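Local coordinates for dihydrofolate reductase (Moritella profunda, PDB 3IA4), which catalyses the NADPH-dependent reduction of 7,8-dihydrofolate to 5,6,7,8-tetrahydrofolate and is held here with NADPH and the antifolate methotrexate, at residues Q30-A35 with M94-A99; I6-N11 with M21-P26; L17-P22 with G44-E49; G38-M43 with V85-V90. All blocks are in the same frame, centred on the assembly; numbering follows the deposited sequence.

Interaction 1 (Q30-A35 with M94-A99); sequences QLFKRA and MIIGGA. With MTX (methotrexate), chain F.
Phe32 and Ile96 touch each other while both also hold methotrexate: the phenyl ring has Ile96 at its edge and the pteridine over one of its faces. The pair joins helix 26-36 to strand 92-97, a parallel inner strand of the DHFR sheet, and builds one wall of the antifolate pocket. CG2 of Ile96 lies 3.8 Å from CE1 of Phe32, with Ile96 CB in the ring plane and the two side chains crossing at about a right angle. Phe32 turns its CG away from its own N (chi1 165°), and this carries the ring off the helix beneath the ligand, where CD1 comes within 3.4 Å of MTX C4. With an alanine here, one pteridine face and the methyl groups of Ile96 are likely to lose their packing partner. The carbonyl O of Ile96 accepts a weak bond from MTX NA4 (3.0 Å, 133°). Just beyond, a cis peptide joins Gly97 to Gly98, and NADPH is bound through Gly98 N to O1A and Ala99 N to O5D, so the run from Ile96 to Ala99 serves both ligands. On the helix, Lys33 runs alongside the glutamate tail and donates from NZ to MTX O2 at 3.2 Å. Met94 of the strand, its chain bent at chi2 and chi3, brings CE to 3.7 Å from Ala35 O near the C-terminal end of helix 26-36.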
# COMPACT_ATOMS: atom_id res chain seq x y z
N GLN A 30 1.66 -5.76 -11.04
CA GLN A 30 2.34 -7.06 -10.94
C GLN A 30 3.39 -7.01 -9.84
O GLN A 30 3.61 -8.00 -9.14
CB GLN A 30 2.98 -7.48 -12.26
CG GLN A 30 1.94 -7.72 -13.35
CD GLN A 30 0.86 -8.71 -12.94
OE1 GLN A 30 1.16 -9.80 -12.45
NE2 GLN A 30 -0.41 -8.32 -13.13
N LEU A 31 4.07 -5.87 -9.69
CA LEU A 31 4.99 -5.72 -8.58
C LEU A 31 4.24 -5.80 -7.27
O LEU A 31 4.68 -6.44 -6.30
CB LEU A 31 5.73 -4.37 -8.70
CG LEU A 31 6.81 -3.98 -7.70
CD1 LEU A 31 7.66 -2.81 -8.24
CD2 LEU A 31 6.16 -3.64 -6.33
N PHE A 32 3.10 -5.10 -7.19
CA PHE A 32 2.30 -5.12 -5.98
C PHE A 32 1.86 -6.57 -5.66
O PHE A 32 1.89 -7.06 -4.51
CB PHE A 32 1.09 -4.19 -6.18
CG PHE A 32 0.00 -4.36 -5.17
CD1 PHE A 32 0.07 -3.71 -3.92
CD2 PHE A 32 -1.10 -5.17 -5.43
CE1 PHE A 32 -0.92 -3.87 -2.99
CE2 PHE A 32 -2.07 -5.36 -4.49
CZ PHE A 32 -2.03 -4.67 -3.28
N LYS A 33 1.39 -7.23 -6.68
CA LYS A 33 0.96 -8.62 -6.47
C LYS A 33 2.08 -9.53 -5.96
O LYS A 33 1.88 -10.28 -4.98
CB LYS A 33 0.40 -9.18 -7.78
CG LYS A 33 -0.23 -10.56 -7.57
CD LYS A 33 -0.49 -11.15 -8.96
CE LYS A 33 -1.09 -12.55 -8.87
NZ LYS A 33 -2.59 -12.52 -9.06
N ARG A 34 3.26 -9.48 -6.58
CA ARG A 34 4.36 -10.29 -6.10
C ARG A 34 4.68 -10.00 -4.63
O ARG A 34 5.07 -10.91 -3.85
CB ARG A 34 5.65 -10.05 -6.90
CG ARG A 34 5.60 -10.31 -8.39
CD ARG A 34 7.04 -10.24 -8.94
NE ARG A 34 7.55 -8.87 -9.17
CZ ARG A 34 7.24 -8.15 -10.26
NH1 ARG A 34 6.43 -8.66 -11.17
NH2 ARG A 34 7.73 -6.93 -10.44
N ALA A 35 4.54 -8.74 -4.23
CA ALA A 35 4.98 -8.36 -2.92
C ALA A 35 3.98 -8.68 -1.81
O ALA A 35 4.33 -8.76 -0.62
CB ALA A 35 5.36 -6.81 -2.86
N MET A 94 0.78 -6.56 5.54
CA MET A 94 1.05 -5.49 4.54
C MET A 94 -0.06 -4.45 4.57
O MET A 94 -1.20 -4.77 4.25
CB MET A 94 1.13 -6.05 3.10
CG MET A 94 2.10 -7.18 2.87
SD MET A 94 3.84 -6.65 2.92
CE MET A 94 3.92 -5.73 1.39
N ILE A 95 0.27 -3.20 4.94
CA ILE A 95 -0.68 -2.08 4.85
C ILE A 95 -0.63 -1.53 3.43
O ILE A 95 0.47 -1.15 2.96
CB ILE A 95 -0.28 -1.00 5.86
CG1 ILE A 95 -0.38 -1.52 7.34
CG2 ILE A 95 -1.11 0.27 5.61
CD1 ILE A 95 -1.77 -1.62 7.89
N ILE A 96 -1.75 -1.53 2.73
CA ILE A 96 -1.71 -1.26 1.28
C ILE A 96 -2.37 0.06 0.95
O ILE A 96 -2.59 0.38 -0.23
CB ILE A 96 -2.35 -2.36 0.41
CG1 ILE A 96 -3.88 -2.52 0.65
CG2 ILE A 96 -1.64 -3.69 0.72
CD1 ILE A 96 -4.57 -3.13 -0.53
N GLY A 97 -2.73 0.81 1.98
CA GLY A 97 -3.25 2.17 1.77
C GLY A 97 -4.62 2.39 2.40
O GLY A 97 -5.18 1.46 2.97
N GLY A 98 -5.18 3.59 2.32
CA GLY A 98 -4.66 4.69 1.51
C GLY A 98 -3.97 5.68 2.44
O GLY A 98 -3.39 5.29 3.45
N ALA A 99 -4.04 6.97 2.10
CA ALA A 99 -3.25 7.95 2.91
C ALA A 99 -3.60 7.89 4.39
O ALA A 99 -2.69 7.96 5.28
CB ALA A 99 -3.53 9.35 2.40
N1 MTX F . 1.11 -0.37 -5.94
C2 MTX F . 1.92 -0.41 -4.86
NA2 MTX F . 3.25 -0.47 -5.08
N3 MTX F . 1.41 -0.40 -3.59
C4 MTX F . 0.05 -0.36 -3.38
NA4 MTX F . -0.39 -0.32 -2.15
C4A MTX F . -0.77 -0.36 -4.46
N5 MTX F . -2.13 -0.37 -4.26
C6 MTX F . -2.96 -0.35 -5.36
C7 MTX F . -2.48 -0.36 -6.67
N8 MTX F . -1.09 -0.38 -6.86
C8A MTX F . -0.26 -0.37 -5.75
C9 MTX F . -4.46 -0.33 -5.09
N10 MTX F . -5.26 -0.60 -6.28
CM MTX F . -6.11 0.52 -6.77
C11 MTX F . -5.33 -4.37 -8.14
C12 MTX F . -6.08 -3.32 -8.66
C13 MTX F . -6.08 -2.09 -8.04
C14 MTX F . -5.29 -1.88 -6.91
C15 MTX F . -4.53 -2.94 -6.43
C16 MTX F . -4.59 -4.20 -6.97
C MTX F . -5.25 -5.69 -8.77
O MTX F . -6.28 -6.17 -9.58
N MTX F . -4.12 -6.36 -8.57
CA MTX F . -3.91 -7.72 -8.99
CT MTX F . -3.40 -8.52 -7.81
O1 MTX F . -2.73 -7.94 -6.91
O2 MTX F . -3.63 -9.76 -7.76
CB MTX F . -2.86 -7.83 -10.09
CG MTX F . -3.29 -7.09 -11.36
CD MTX F . -4.50 -7.71 -12.07
OE1 MTX F . -4.94 -7.22 -13.15
OE2 MTX F . -5.08 -8.72 -11.62

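Interaction 2 (I6-N11 with M21-P26); sequences IAALAN and MPWHLP. With MTX (methotrexate), chain F.
Trp23 meets strand 2-9 with the six-membered end of its indole: CH2 lies 3.6 Å from Ala8 O, which sits at the ring edge near its plane. The neighbouring CZ2 packs on Ala8 CB, and CZ3 on Ala10 CB at 3.8 Å, the latter approaching obliquely. A single large ring thus bridges two alanines, two residues apart, whose CB atoms both point toward the loop. CG of Trp23 stands between the backbone N and the carbonyl carbon (chi1 48°), which swings the indole back toward Met21, whose CB lies over one face, 3.8 Å above the plane and offset toward its rim. Replacing Trp23 by an alanine would probably open a gap against Ala8 and Ala10 and leave the Met21 side chain freer to move. The loop carrying both residues is the flexible active-site loop of DHFRs, here laid over the substrate pocket, while strand 2-9 is an inner strand of the central sheet. Met21, bent at chi3, points its SD at the pteridine, 3.4 Å from MTX C7. From the strand, Ile6 O accepts a bond from MTX NA4 (2.9 Å, 159°) and a second one from Tyr102 OH, while Ala8 N donates to the carboxamide oxygen O7N of NADPH. Farther out, Pro22 centres an inverse gamma turn that redirects the chain between Met21 and Trp23, with a weak bond from Trp23 N to Met21 O (3.0 Å). Ile117 of strand 111-117 packs against Trp23, and Glu28 of helix 26-36 touches Ala8 and bonds methotrexate.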
# COMPACT_ATOMS: atom_id res chain seq x y z
N ILE A 6 3.11 -0.76 1.88
CA ILE A 6 3.51 -0.86 0.45
C ILE A 6 2.72 0.22 -0.27
O ILE A 6 1.51 0.34 -0.08
CB ILE A 6 3.27 -2.26 -0.18
CG1 ILE A 6 3.67 -2.19 -1.66
CG2 ILE A 6 1.79 -2.68 -0.02
CD1 ILE A 6 3.84 -3.62 -2.36
N ALA A 7 3.42 1.01 -1.09
CA ALA A 7 2.76 2.10 -1.84
C ALA A 7 3.54 2.44 -3.08
O ALA A 7 4.76 2.21 -3.11
CB ALA A 7 2.75 3.39 -0.93
N ALA A 8 2.86 3.03 -4.07
CA ALA A 8 3.56 3.53 -5.26
C ALA A 8 3.43 5.08 -5.25
O ALA A 8 2.32 5.61 -5.20
CB ALA A 8 2.91 2.98 -6.52
N LEU A 9 4.57 5.75 -5.27
CA LEU A 9 4.62 7.24 -5.15
C LEU A 9 5.11 7.87 -6.44
O LEU A 9 6.21 7.57 -6.89
CB LEU A 9 5.60 7.70 -4.09
CG LEU A 9 5.21 7.60 -2.58
CD1 LEU A 9 4.74 6.16 -2.21
CD2 LEU A 9 6.48 8.05 -1.75
N ALA A 10 4.34 8.79 -6.98
CA ALA A 10 4.91 9.67 -8.01
C ALA A 10 5.71 10.79 -7.30
O ALA A 10 5.88 10.78 -6.06
CB ALA A 10 3.81 10.22 -8.87
N ASN A 11 6.18 11.78 -8.06
CA ASN A 11 6.97 12.85 -7.44
C ASN A 11 6.15 13.56 -6.36
O ASN A 11 4.92 13.63 -6.46
CB ASN A 11 7.39 13.86 -8.51
CG ASN A 11 8.45 13.29 -9.47
OD1 ASN A 11 9.11 12.31 -9.15
ND2 ASN A 11 8.63 13.94 -10.62
N MET A 21 -5.56 5.96 -9.07
CA MET A 21 -4.17 6.38 -9.15
C MET A 21 -3.99 7.05 -10.48
O MET A 21 -4.49 6.53 -11.48
CB MET A 21 -3.24 5.20 -8.94
CG MET A 21 -3.41 4.62 -7.49
SD MET A 21 -2.88 2.92 -7.32
CE MET A 21 -1.37 2.91 -8.21
N PRO A 22 -3.39 8.25 -10.49
CA PRO A 22 -3.43 9.08 -11.71
C PRO A 22 -2.30 8.77 -12.70
O PRO A 22 -1.55 9.69 -13.10
CB PRO A 22 -3.28 10.52 -11.17
CG PRO A 22 -2.40 10.32 -9.98
CD PRO A 22 -2.98 9.04 -9.31
N TRP A 23 -2.16 7.49 -13.07
CA TRP A 23 -1.17 7.09 -14.07
C TRP A 23 -1.61 5.76 -14.64
O TRP A 23 -2.43 5.05 -14.05
CB TRP A 23 0.25 6.92 -13.48
CG TRP A 23 0.35 6.11 -12.21
CD1 TRP A 23 0.28 4.74 -12.07
CD2 TRP A 23 0.46 6.64 -10.88
NE1 TRP A 23 0.43 4.38 -10.72
CE2 TRP A 23 0.51 5.53 -9.98
CE3 TRP A 23 0.56 7.96 -10.37
CZ2 TRP A 23 0.64 5.70 -8.60
CZ3 TRP A 23 0.68 8.12 -8.97
CH2 TRP A 23 0.74 7.00 -8.11
N HIS A 24 -1.07 5.45 -15.81
CA HIS A 24 -1.27 4.13 -16.45
C HIS A 24 0.05 3.37 -16.34
O HIS A 24 1.04 3.78 -16.93
CB HIS A 24 -1.63 4.31 -17.94
CG HIS A 24 -1.94 3.01 -18.63
ND1 HIS A 24 -1.05 2.39 -19.48
CD2 HIS A 24 -2.99 2.17 -18.50
CE1 HIS A 24 -1.56 1.22 -19.87
NE2 HIS A 24 -2.74 1.08 -19.29
N LEU A 25 0.09 2.27 -15.57
CA LEU A 25 1.32 1.56 -15.34
C LEU A 25 0.99 0.12 -14.91
O LEU A 25 1.16 -0.28 -13.76
CB LEU A 25 2.13 2.33 -14.23
CG LEU A 25 3.64 2.25 -14.26
CD1 LEU A 25 4.25 2.67 -15.65
CD2 LEU A 25 4.27 3.08 -13.08
N PRO A 26 0.47 -0.69 -15.84
CA PRO A 26 -0.03 -2.02 -15.50
C PRO A 26 1.02 -2.90 -14.86
O PRO A 26 0.67 -3.73 -14.02
CB PRO A 26 -0.39 -2.64 -16.87
CG PRO A 26 -0.01 -1.61 -17.91
CD PRO A 26 0.28 -0.31 -17.24
N1 MTX F . 1.11 -0.37 -5.94
C2 MTX F . 1.92 -0.41 -4.86
NA2 MTX F . 3.25 -0.47 -5.08
N3 MTX F . 1.41 -0.40 -3.59
C4 MTX F . 0.05 -0.36 -3.38
NA4 MTX F . -0.39 -0.32 -2.15
C4A MTX F . -0.77 -0.36 -4.46
N5 MTX F . -2.13 -0.37 -4.26
C6 MTX F . -2.96 -0.35 -5.36
C7 MTX F . -2.48 -0.36 -6.67
N8 MTX F . -1.09 -0.38 -6.86
C8A MTX F . -0.26 -0.37 -5.75
C9 MTX F . -4.46 -0.33 -5.09
N10 MTX F . -5.26 -0.60 -6.28
CM MTX F . -6.11 0.52 -6.77
C11 MTX F . -5.33 -4.37 -8.14
C12 MTX F . -6.08 -3.32 -8.66
C13 MTX F . -6.08 -2.09 -8.04
C14 MTX F . -5.29 -1.88 -6.91
C15 MTX F . -4.53 -2.94 -6.43
C16 MTX F . -4.59 -4.20 -6.97
C MTX F . -5.25 -5.69 -8.77
O MTX F . -6.28 -6.17 -9.58
N MTX F . -4.12 -6.36 -8.57
CA MTX F . -3.91 -7.72 -8.99
CT MTX F . -3.40 -8.52 -7.81
O1 MTX F . -2.73 -7.94 -6.91
O2 MTX F . -3.63 -9.76 -7.76
CB MTX F . -2.86 -7.83 -10.09
CG MTX F . -3.29 -7.09 -11.36
CD MTX F . -4.50 -7.71 -12.07
OE1 MTX F . -4.94 -7.22 -13.15
OE2 MTX F . -5.08 -8.72 -11.62

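Interaction 3 (L17-P22 with G44-E49); sequences LDNKMP and GRNTFE. With NDP (NADPH dihydro-nicotinamide-adenine-dinucleotide phosphate), chain E.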
# COMPACT_ATOMS: atom_id res chain seq x y z
N LEU A 17 -5.63 10.44 -6.89
CA LEU A 17 -6.44 11.58 -7.32
C LEU A 17 -7.82 11.03 -7.61
O LEU A 17 -7.94 10.06 -8.38
CB LEU A 17 -5.82 12.21 -8.58
CG LEU A 17 -6.67 13.37 -9.13
CD1 LEU A 17 -6.84 14.53 -8.17
CD2 LEU A 17 -6.09 13.89 -10.44
N ASP A 18 -8.87 11.61 -7.03
CA ASP A 18 -10.25 11.19 -7.34
C ASP A 18 -10.51 9.68 -7.09
O ASP A 18 -11.20 9.00 -7.89
CB ASP A 18 -10.63 11.53 -8.78
CG ASP A 18 -10.59 13.02 -9.06
OD1 ASP A 18 -10.22 13.41 -10.20
OD2 ASP A 18 -10.91 13.82 -8.14
N ASN A 19 -9.90 9.18 -6.01
CA ASN A 19 -10.00 7.78 -5.55
C ASN A 19 -9.49 6.76 -6.56
O ASN A 19 -9.96 5.60 -6.58
CB ASN A 19 -11.43 7.35 -5.11
CG ASN A 19 -11.39 6.36 -3.94
OD1 ASN A 19 -10.70 6.63 -2.96
ND2 ASN A 19 -12.16 5.24 -3.99
N LYS A 20 -8.59 7.20 -7.44
CA LYS A 20 -7.90 6.32 -8.37
C LYS A 20 -6.42 6.70 -8.34
O LYS A 20 -6.05 7.67 -7.70
CB LYS A 20 -8.41 6.53 -9.80
CG LYS A 20 -9.86 6.15 -9.95
CD LYS A 20 -10.36 6.43 -11.38
CE LYS A 20 -11.84 6.86 -11.42
NZ LYS A 20 -12.84 5.91 -10.81
N MET A 21 -5.56 5.96 -9.07
CA MET A 21 -4.17 6.38 -9.15
C MET A 21 -3.99 7.05 -10.48
O MET A 21 -4.49 6.53 -11.48
CB MET A 21 -3.24 5.20 -8.94
CG MET A 21 -3.41 4.62 -7.49
SD MET A 21 -2.88 2.92 -7.32
CE MET A 21 -1.37 2.91 -8.21
N PRO A 22 -3.39 8.25 -10.49
CA PRO A 22 -3.43 9.08 -11.71
C PRO A 22 -2.30 8.77 -12.70
O PRO A 22 -1.55 9.69 -13.10
CB PRO A 22 -3.28 10.52 -11.17
CG PRO A 22 -2.40 10.32 -9.98
CD PRO A 22 -2.98 9.04 -9.31
N GLY A 44 -7.79 0.89 4.00
CA GLY A 44 -8.96 1.72 4.37
C GLY A 44 -10.10 1.44 3.43
O GLY A 44 -9.93 0.89 2.32
N ARG A 45 -11.28 1.86 3.84
CA ARG A 45 -12.45 1.66 3.03
C ARG A 45 -12.40 2.28 1.62
O ARG A 45 -12.84 1.64 0.67
CB ARG A 45 -13.66 2.19 3.80
CG ARG A 45 -14.92 1.98 3.01
CD ARG A 45 -15.95 2.90 3.59
NE ARG A 45 -17.23 2.87 2.90
CZ ARG A 45 -18.39 3.12 3.51
NH1 ARG A 45 -18.41 3.38 4.84
NH2 ARG A 45 -19.53 3.07 2.81
N ASN A 46 -11.82 3.49 1.45
CA ASN A 46 -11.79 4.08 0.13
C ASN A 46 -10.92 3.24 -0.81
O ASN A 46 -11.24 3.07 -1.99
CB ASN A 46 -11.24 5.51 0.15
CG ASN A 46 -12.15 6.46 0.89
OD1 ASN A 46 -13.33 6.18 1.03
ND2 ASN A 46 -11.61 7.60 1.31
N THR A 47 -9.78 2.77 -0.29
CA THR A 47 -8.89 1.93 -1.09
C THR A 47 -9.59 0.65 -1.53
O THR A 47 -9.52 0.23 -2.70
CB THR A 47 -7.57 1.64 -0.32
OG1 THR A 47 -6.84 2.89 -0.27
CG2 THR A 47 -6.72 0.65 -1.11
N PHE A 48 -10.32 0.03 -0.60
CA PHE A 48 -11.07 -1.16 -1.04
C PHE A 48 -12.01 -0.83 -2.20
O PHE A 48 -12.13 -1.60 -3.13
CB PHE A 48 -11.84 -1.76 0.13
CG PHE A 48 -12.69 -2.94 -0.30
CD1 PHE A 48 -12.09 -4.11 -0.73
CD2 PHE A 48 -14.07 -2.85 -0.28
CE1 PHE A 48 -12.88 -5.18 -1.21
CE2 PHE A 48 -14.86 -3.93 -0.72
CZ PHE A 48 -14.26 -5.07 -1.17
N GLU A 49 -12.72 0.29 -2.10
CA GLU A 49 -13.70 0.64 -3.13
C GLU A 49 -13.00 0.89 -4.44
O GLU A 49 -13.52 0.53 -5.52
CB GLU A 49 -14.58 1.81 -2.70
CG GLU A 49 -15.47 1.38 -1.54
CD GLU A 49 -16.42 2.47 -1.11
OE1 GLU A 49 -16.34 3.57 -1.72
OE2 GLU A 49 -17.24 2.23 -0.17
PA NDP E . -8.34 5.16 2.77
O1A NDP E . -7.22 5.30 3.77
O2A NDP E . -8.29 4.13 1.69
O5B NDP E . -9.79 5.00 3.49
C5B NDP E . -10.12 5.88 4.59
C4B NDP E . -11.40 5.32 5.19
O4B NDP E . -11.02 4.22 6.02
C3B NDP E . -12.00 6.31 6.22
O3B NDP E . -12.81 7.28 5.56
C2B NDP E . -12.75 5.40 7.18
O2B NDP E . -13.87 4.78 6.55
C1B NDP E . -11.74 4.28 7.29
N9A NDP E . -10.78 4.44 8.41
C8A NDP E . -9.64 5.15 8.37
N7A NDP E . -8.96 5.02 9.53
C5A NDP E . -9.68 4.18 10.32
C6A NDP E . -9.54 3.57 11.65
N6A NDP E . -8.48 3.84 12.48
N1A NDP E . -10.56 2.72 12.02
C2A NDP E . -11.61 2.40 11.28
N3A NDP E . -11.79 2.92 10.07
C4A NDP E . -10.86 3.79 9.56
O3 NDP E . -8.65 6.59 2.07
PN NDP E . -7.80 7.79 1.42
O1N NDP E . -6.89 8.35 2.46
O2N NDP E . -8.76 8.69 0.73
O5D NDP E . -6.85 7.06 0.39
C5D NDP E . -7.40 6.60 -0.84
C4D NDP E . -6.57 7.13 -2.00
O4D NDP E . -5.25 6.47 -2.01
C3D NDP E . -7.18 6.86 -3.38
O3D NDP E . -6.88 7.97 -4.24
C2D NDP E . -6.40 5.64 -3.90
O2D NDP E . -6.36 5.54 -5.34
C1D NDP E . -5.04 5.94 -3.34
N1N NDP E . -4.17 4.79 -3.15
C2N NDP E . -2.96 4.83 -3.72
C3N NDP E . -2.06 3.82 -3.47
C7N NDP E . -0.72 3.89 -4.14
O7N NDP E . 0.12 3.08 -3.81
N7N NDP E . -0.40 4.88 -4.98
C4N NDP E . -2.34 2.60 -2.61
C5N NDP E . -3.66 2.75 -2.01
C6N NDP E . -4.52 3.77 -2.33
P2B NDP E . -15.36 4.91 7.18
O1X NDP E . -16.10 3.88 6.44
O2X NDP E . -15.15 4.74 8.64
O3X NDP E . -15.76 6.34 6.93
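Asn19 occupies a type I' turn from Leu17 to Lys20, its CA 7.0 Å from that of Asn46 in the first turn of helix 45-51. The bond between them runs from Asn19 ND2 to Asn46 O (3.1 Å, 151°); the donor approaches from above the carbonyl plane, 36° out of it. It ties the active-site loop of DHFRs to the cofactor-binding helix across the bound NADPH. The side chains cross at about a right angle with their amide planes 89° apart, and Asn19 OD1 rests on Asn46 CB at 3.3 Å. Asn46 ND2 points to the pyrophosphate, where it bonds O2N at 3.1 Å and, weakly, O3. Next to it, Thr47 grips O2A twice, from N at 2.8 Å and from OG1 at 2.7 Å. Arg45 is extended from CG to NE: NH1 bonds O1X of the 2'-phosphate at 2.9 Å, while NE forms a salt bridge with Glu49 OE2. Both acceptors lie in the guanidinium plane, so its rotation is fixed. First-turn amides facing the pyrophosphate would probably favour its charge. Ser50 OG bonds Asn19 O from the same helix, Asp124 holds Asp18 N, and Gly44 N at the end of strand 41-44 pairs with Gly97 O of the neighbouring strand 92-97.

Interaction 4 (G38-M43 with V85-V90); sequences GKPIVM and VAAGDV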
# COMPACT_ATOMS: atom_id res chain seq x y z
N GLY A 38 0.14 -14.09 -0.56
CA GLY A 38 0.39 -14.94 0.60
C GLY A 38 0.42 -14.21 1.92
O GLY A 38 0.76 -14.80 2.93
N LYS A 39 0.09 -12.91 1.94
CA LYS A 39 0.18 -12.14 3.18
C LYS A 39 -1.20 -11.47 3.44
O LYS A 39 -1.95 -11.20 2.50
CB LYS A 39 1.25 -11.04 3.04
CG LYS A 39 2.61 -11.55 2.59
CD LYS A 39 3.59 -10.40 2.45
CE LYS A 39 4.94 -10.94 1.86
NZ LYS A 39 5.88 -9.82 1.62
N PRO A 40 -1.52 -11.17 4.71
CA PRO A 40 -2.73 -10.39 4.96
C PRO A 40 -2.48 -8.99 4.46
O PRO A 40 -1.34 -8.50 4.60
CB PRO A 40 -2.82 -10.33 6.49
CG PRO A 40 -1.88 -11.39 6.98
CD PRO A 40 -0.81 -11.50 5.96
N ILE A 41 -3.49 -8.38 3.88
CA ILE A 41 -3.41 -6.98 3.42
C ILE A 41 -4.47 -6.17 4.16
O ILE A 41 -5.62 -6.59 4.28
CB ILE A 41 -3.57 -6.89 1.87
CG1 ILE A 41 -4.91 -7.45 1.36
CG2 ILE A 41 -2.33 -7.50 1.19
CD1 ILE A 41 -5.06 -7.23 -0.18
N VAL A 42 -4.06 -5.02 4.70
CA VAL A 42 -4.92 -4.18 5.48
C VAL A 42 -5.09 -2.86 4.71
O VAL A 42 -4.10 -2.30 4.24
CB VAL A 42 -4.26 -3.86 6.83
CG1 VAL A 42 -5.12 -2.93 7.57
CG2 VAL A 42 -4.08 -5.19 7.63
N MET A 43 -6.32 -2.41 4.56
CA MET A 43 -6.61 -1.19 3.74
C MET A 43 -7.76 -0.40 4.34
O MET A 43 -8.65 -0.95 5.04
CB MET A 43 -6.94 -1.61 2.32
CG MET A 43 -8.30 -2.21 2.15
SD MET A 43 -8.46 -3.22 0.62
CE MET A 43 -7.60 -4.75 1.15
N VAL A 85 -5.29 -8.07 15.23
CA VAL A 85 -5.85 -9.35 15.71
C VAL A 85 -6.30 -10.29 14.57
O VAL A 85 -6.03 -11.49 14.60
CB VAL A 85 -7.01 -9.13 16.73
CG1 VAL A 85 -7.62 -10.45 17.09
CG2 VAL A 85 -6.50 -8.40 17.96
N ALA A 86 -6.96 -9.74 13.55
CA ALA A 86 -7.42 -10.54 12.39
C ALA A 86 -6.23 -11.14 11.61
O ALA A 86 -6.28 -12.28 11.08
CB ALA A 86 -8.25 -9.66 11.49
N ALA A 87 -5.18 -10.35 11.49
CA ALA A 87 -3.92 -10.75 10.83
C ALA A 87 -3.20 -11.96 11.50
O ALA A 87 -2.39 -12.66 10.87
CB ALA A 87 -2.96 -9.55 10.74
N GLY A 88 -3.44 -12.14 12.78
CA GLY A 88 -2.95 -13.33 13.46
C GLY A 88 -1.42 -13.38 13.62
O GLY A 88 -0.75 -12.35 13.51
N ASP A 89 -0.84 -14.55 13.84
CA ASP A 89 0.60 -14.58 14.12
C ASP A 89 1.44 -14.73 12.89
O ASP A 89 2.33 -15.55 12.89
CB ASP A 89 0.94 -15.78 15.03
CG ASP A 89 0.79 -15.46 16.50
OD1 ASP A 89 1.63 -14.67 17.04
OD2 ASP A 89 -0.15 -16.04 17.12
N VAL A 90 1.16 -14.00 11.81
CA VAL A 90 1.91 -14.20 10.59
C VAL A 90 3.29 -13.57 10.56
O VAL A 90 3.66 -12.79 11.44
CB VAL A 90 1.09 -13.63 9.37
CG1 VAL A 90 -0.17 -14.45 9.15
CG2 VAL A 90 0.75 -12.19 9.60
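No planar side chain takes part in the contact between Pro40 and Val90; its one ring is the puckered pyrrolidine of Pro40, which meets the other segment with its rim atoms. CG is the leading corner: it lies 3.8 Å from Val90 CG2 and 4.1 Å from Val90 CG1, so it faces both methyl groups, and CD follows on CG2 at 4.0 Å. Val90 sets CG1 opposite its carbonyl carbon (chi1 -67°), which turns the pair of methyls onto the proline. At CB the ring packs against Ala87 CB, 4.3 Å away, and CG also comes within 4.1 Å of Ala87 O. Helix 80-87 lies on the beta-alpha-beta crossover between parallel strands 75-77 and 92-97, and the contact joins its C-terminal turn and the loop after it to Pro40, which leads into strand 41-44 beside 92-97. Gly88 leaves the helix with a positive phi, and the chain returns at Val90, so that Val90 and Ala87 both reach the same proline ring. Met1 touches Ala87 and Val90, and Leu93 of strand 92-97 also packs on Ala87. Pro40 itself is tied by a backbone bond to Met94. Between the two segments there is neither a hydrogen bond nor a salt bridge, so the join depends on apolar surfaces fitting together, away from the ligand sites, the Pro40 side chain about 13 Å from methotrexate, and proline, lacking an N-H, has no amide hydrogen to satisfy there.

How the interactions relate
From the N terminus, interaction 2 closes a short loop from the end of strand 2-9 onto 21-26. Interaction 3 starts within that loop, sharing Met21 and Pro22 with it, and closes at 44-49 on the cofactor side. Interaction 1 opens at helix 26-36 before that closure and ends at 94-99, so it crosses interaction 3; interaction 4 also crosses interaction 3 and is nested inside interaction 1. Interactions 2 and 1 follow in series. Neighbouring strands join them: Ile6 N pairs with Ile95 O, Val42 with Met94 and Ile96, and Gly44 N with Gly97 O. Interactions 1 to 3 connect the central strands to the two ligands, while interaction 4 ties the end of helix 80-87 to the start of strand 41-44.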